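Glutamate--cysteine ligase GshA (Methylobacillus flagellatus KT, PDB 3K1T) is a putative gamma-glutamylcysteine synthetase, probably a ligase joining glutamate to cysteine. Local coordinates at residues 178-190 against 196-208. Residues are numbered along the deposited sequence; the frame is centred on the assembly and turned at random.
Sequences NDLSGGIPDILQG and IPPLHAGWATRRK. With SO4 (sulfate ion), chain E.
With CG trans to its own backbone N (chi1 159°), Trp203 lays its indole beside the type I turn Leu180-Gly183, and NE1 donates to Asp179 O at 3.1 Å, almost in line with the carbonyl. In Ile184, CG1 lies beside the backbone N (chi1 -57°) and the chain runs on extended, so that CD1 ends beside Leu199 CB and Trp203 CB, though its exact position is doubtful. The indole is sandwiched: Leu199 CD2 lies over one face near the rim, and Arg206 NH1 over the centre of the other, while that same NH1 donates to Trp203 O. A leucine in place of Trp203 would probably leave Asp179 O without this donor and the Arg206 guanidinium without its flat support. Next door, Ala204 CB packs 3.6 Å from Gly183 N, and a water links Ser181 O, Ala204 O and Lys208 NZ. At the far end a sulfate, probably from the crystallisation liquor, bridges the loops, taking bonds from Gly190 N to O3 (2.8 Å) and His200 ND1 to O2 (2.7 Å). The two loops flank strand 194-196, which pairs in parallel with strand 173-177; Leu199 touches Leu176 of that strand, and Leu199 and Trp203 both rest on Leu420 of helix 398-421.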
# COMPACT_ATOMS: atom_id res chain seq x y z
N ASN A 178 19.23 -14.39 -2.04
CA ASN A 178 20.58 -14.93 -1.80
C ASN A 178 21.51 -13.75 -2.16
O ASN A 178 21.43 -13.23 -3.28
CB ASN A 178 20.79 -16.10 -2.76
CG ASN A 178 22.16 -16.75 -2.65
OD1 ASN A 178 23.19 -16.07 -2.47
ND2 ASN A 178 22.17 -18.08 -2.75
N ASP A 179 22.33 -13.29 -1.23
CA ASP A 179 23.07 -12.07 -1.45
C ASP A 179 24.30 -12.25 -2.37
O ASP A 179 24.94 -11.26 -2.75
CB ASP A 179 23.46 -11.38 -0.12
CG ASP A 179 24.51 -12.11 0.66
OD1 ASP A 179 25.18 -13.03 0.15
OD2 ASP A 179 24.65 -11.74 1.83
N LEU A 180 24.62 -13.48 -2.76
CA LEU A 180 25.71 -13.74 -3.73
C LEU A 180 27.05 -13.08 -3.29
O LEU A 180 27.91 -12.74 -4.13
CB LEU A 180 25.29 -13.33 -5.15
CG LEU A 180 24.01 -13.98 -5.75
CD1 LEU A 180 23.73 -13.55 -7.16
CD2 LEU A 180 24.07 -15.52 -5.67
N SER A 181 27.26 -12.97 -1.98
CA SER A 181 28.46 -12.32 -1.44
C SER A 181 29.74 -13.14 -1.72
O SER A 181 30.85 -12.59 -1.70
CB SER A 181 28.31 -12.08 0.05
OG SER A 181 28.08 -13.30 0.73
N GLY A 182 29.56 -14.44 -1.97
CA GLY A 182 30.62 -15.31 -2.43
C GLY A 182 30.96 -15.20 -3.91
O GLY A 182 31.87 -15.90 -4.37
N GLY A 183 30.30 -14.31 -4.63
CA GLY A 183 30.47 -14.13 -6.07
C GLY A 183 29.23 -14.59 -6.85
O GLY A 183 28.56 -15.56 -6.45
N ILE A 184 28.89 -13.87 -7.93
CA ILE A 184 27.81 -14.29 -8.81
C ILE A 184 28.25 -15.54 -9.59
O ILE A 184 29.21 -15.50 -10.36
CB ILE A 184 27.39 -13.18 -9.79
CG1 ILE A 184 26.98 -11.90 -9.04
CG2 ILE A 184 26.22 -13.67 -10.67
CD1 ILE A 184 26.60 -10.77 -10.03
N PRO A 185 27.55 -16.67 -9.39
CA PRO A 185 27.92 -17.90 -10.12
C PRO A 185 27.77 -17.71 -11.59
O PRO A 185 26.85 -17.03 -12.05
CB PRO A 185 26.89 -18.94 -9.62
CG PRO A 185 26.19 -18.32 -8.51
CD PRO A 185 26.41 -16.87 -8.49
N ASP A 186 28.62 -18.37 -12.36
CA ASP A 186 28.55 -18.29 -13.82
C ASP A 186 27.17 -18.67 -14.41
O ASP A 186 26.72 -18.04 -15.37
CB ASP A 186 29.71 -19.10 -14.45
CG ASP A 186 30.05 -18.65 -15.88
OD1 ASP A 186 29.85 -17.45 -16.18
OD2 ASP A 186 30.50 -19.49 -16.69
N ILE A 187 26.47 -19.61 -13.78
CA ILE A 187 25.13 -20.01 -14.22
C ILE A 187 24.10 -18.86 -14.17
O ILE A 187 23.10 -18.89 -14.90
CB ILE A 187 24.62 -21.27 -13.43
CG1 ILE A 187 23.43 -21.94 -14.18
CG2 ILE A 187 24.23 -20.94 -11.97
CD1 ILE A 187 23.02 -23.32 -13.57
N LEU A 188 24.36 -17.84 -13.37
CA LEU A 188 23.49 -16.66 -13.30
C LEU A 188 23.95 -15.49 -14.18
O LEU A 188 23.30 -14.42 -14.16
CB LEU A 188 23.34 -16.17 -11.85
CG LEU A 188 22.73 -17.12 -10.82
CD1 LEU A 188 22.44 -16.43 -9.44
CD2 LEU A 188 21.51 -17.82 -11.37
N GLN A 189 25.02 -15.68 -14.96
CA GLN A 189 25.56 -14.60 -15.80
C GLN A 189 25.12 -14.71 -17.27
O GLN A 189 25.03 -15.80 -17.84
CB GLN A 189 27.08 -14.59 -15.72
CG GLN A 189 27.61 -14.31 -14.31
CD GLN A 189 29.12 -14.27 -14.23
OE1 GLN A 189 29.77 -13.82 -15.19
NE2 GLN A 189 29.70 -14.68 -13.08
N GLY A 190 24.85 -13.57 -17.89
CA GLY A 190 24.49 -13.51 -19.30
C GLY A 190 23.12 -14.08 -19.61
O GLY A 190 22.90 -14.62 -20.70
N ILE A 196 16.68 -9.52 -9.92
CA ILE A 196 16.19 -8.52 -8.98
C ILE A 196 16.82 -8.78 -7.62
O ILE A 196 16.59 -9.83 -7.02
CB ILE A 196 14.65 -8.56 -8.83
CG1 ILE A 196 13.96 -8.39 -10.19
CG2 ILE A 196 14.19 -7.49 -7.77
CD1 ILE A 196 12.50 -8.86 -10.26
N PRO A 197 17.65 -7.87 -7.12
CA PRO A 197 18.19 -6.67 -7.75
C PRO A 197 19.09 -7.03 -8.94
O PRO A 197 19.57 -8.15 -9.01
CB PRO A 197 19.02 -6.04 -6.62
CG PRO A 197 19.32 -7.11 -5.70
CD PRO A 197 18.24 -8.11 -5.78
N PRO A 198 19.32 -6.07 -9.87
CA PRO A 198 20.04 -6.48 -11.05
C PRO A 198 21.56 -6.45 -10.86
O PRO A 198 22.22 -5.51 -11.29
CB PRO A 198 19.57 -5.46 -12.10
CG PRO A 198 19.29 -4.23 -11.32
CD PRO A 198 18.68 -4.75 -10.02
N LEU A 199 22.11 -7.51 -10.28
CA LEU A 199 23.53 -7.59 -10.02
C LEU A 199 24.27 -8.09 -11.27
O LEU A 199 23.74 -8.92 -12.03
CB LEU A 199 23.81 -8.52 -8.85
CG LEU A 199 22.97 -8.33 -7.58
CD1 LEU A 199 23.38 -9.37 -6.54
CD2 LEU A 199 23.12 -6.90 -7.00
N HIS A 200 25.50 -7.61 -11.41
CA HIS A 200 26.44 -8.02 -12.47
C HIS A 200 27.78 -8.47 -11.87
O HIS A 200 28.15 -7.99 -10.79
CB HIS A 200 26.73 -6.81 -13.36
CG HIS A 200 25.49 -6.20 -13.93
ND1 HIS A 200 24.82 -6.75 -15.01
CD2 HIS A 200 24.78 -5.11 -13.56
CE1 HIS A 200 23.75 -6.02 -15.27
NE2 HIS A 200 23.70 -5.02 -14.41
N ALA A 201 28.48 -9.37 -12.59
CA ALA A 201 29.82 -9.85 -12.20
C ALA A 201 30.64 -8.64 -11.73
O ALA A 201 30.65 -7.62 -12.39
CB ALA A 201 30.54 -10.56 -13.40
N GLY A 202 31.30 -8.76 -10.60
CA GLY A 202 32.05 -7.63 -10.02
C GLY A 202 31.37 -7.21 -8.72
O GLY A 202 32.01 -6.65 -7.83
N TRP A 203 30.06 -7.48 -8.63
CA TRP A 203 29.26 -7.15 -7.45
C TRP A 203 29.99 -7.49 -6.16
O TRP A 203 30.12 -6.64 -5.27
CB TRP A 203 27.94 -7.93 -7.52
CG TRP A 203 27.23 -8.11 -6.22
CD1 TRP A 203 27.08 -9.28 -5.51
CD2 TRP A 203 26.61 -7.09 -5.47
NE1 TRP A 203 26.36 -9.03 -4.36
CE2 TRP A 203 26.06 -7.69 -4.32
CE3 TRP A 203 26.43 -5.72 -5.66
CZ2 TRP A 203 25.37 -6.98 -3.37
CZ3 TRP A 203 25.75 -5.01 -4.73
CH2 TRP A 203 25.22 -5.63 -3.60
N ALA A 204 30.47 -8.72 -6.07
CA ALA A 204 30.97 -9.25 -4.79
C ALA A 204 32.34 -8.69 -4.38
O ALA A 204 32.75 -8.84 -3.23
CB ALA A 204 31.00 -10.81 -4.82
N THR A 205 33.04 -8.07 -5.33
CA THR A 205 34.34 -7.47 -5.05
C THR A 205 34.28 -5.95 -5.26
O THR A 205 35.30 -5.29 -5.43
CB THR A 205 35.46 -8.08 -5.96
OG1 THR A 205 35.03 -7.98 -7.31
CG2 THR A 205 35.71 -9.53 -5.61
N ARG A 206 33.07 -5.38 -5.23
CA ARG A 206 32.92 -3.93 -5.31
C ARG A 206 33.58 -3.24 -4.09
O ARG A 206 33.89 -3.89 -3.07
CB ARG A 206 31.43 -3.57 -5.35
CG ARG A 206 30.71 -3.73 -3.98
CD ARG A 206 29.18 -3.63 -4.06
NE ARG A 206 28.57 -3.81 -2.72
CZ ARG A 206 28.43 -4.97 -2.10
NH1 ARG A 206 28.80 -6.11 -2.67
NH2 ARG A 206 27.90 -5.02 -0.88
N ARG A 207 33.77 -1.93 -4.17
CA ARG A 207 34.38 -1.19 -3.07
C ARG A 207 33.28 -0.89 -2.07
O ARG A 207 32.42 -0.02 -2.30
CB ARG A 207 35.04 0.10 -3.55
CG ARG A 207 35.81 0.81 -2.43
CD ARG A 207 36.63 1.95 -2.93
NE ARG A 207 35.81 2.95 -3.60
CZ ARG A 207 36.28 4.08 -4.13
NH1 ARG A 207 37.58 4.36 -4.06
NH2 ARG A 207 35.46 4.94 -4.75
N LYS A 208 33.28 -1.63 -0.99
CA LYS A 208 32.14 -1.58 -0.06
C LYS A 208 32.03 -0.24 0.69
O LYS A 208 30.95 0.11 1.19
CB LYS A 208 32.19 -2.79 0.88
CG LYS A 208 32.01 -4.11 0.08
CD LYS A 208 31.80 -5.36 0.92
CE LYS A 208 31.75 -6.61 -0.00
NZ LYS A 208 32.28 -7.82 0.66
S SO4 E . 24.62 -10.09 -16.85
O1 SO4 E . 23.25 -9.86 -16.38
O2 SO4 E . 25.46 -8.96 -16.45
O3 SO4 E . 25.18 -11.31 -16.27
O4 SO4 E . 24.58 -10.15 -18.30
O HOH W 1 31.20 -9.80 -1.26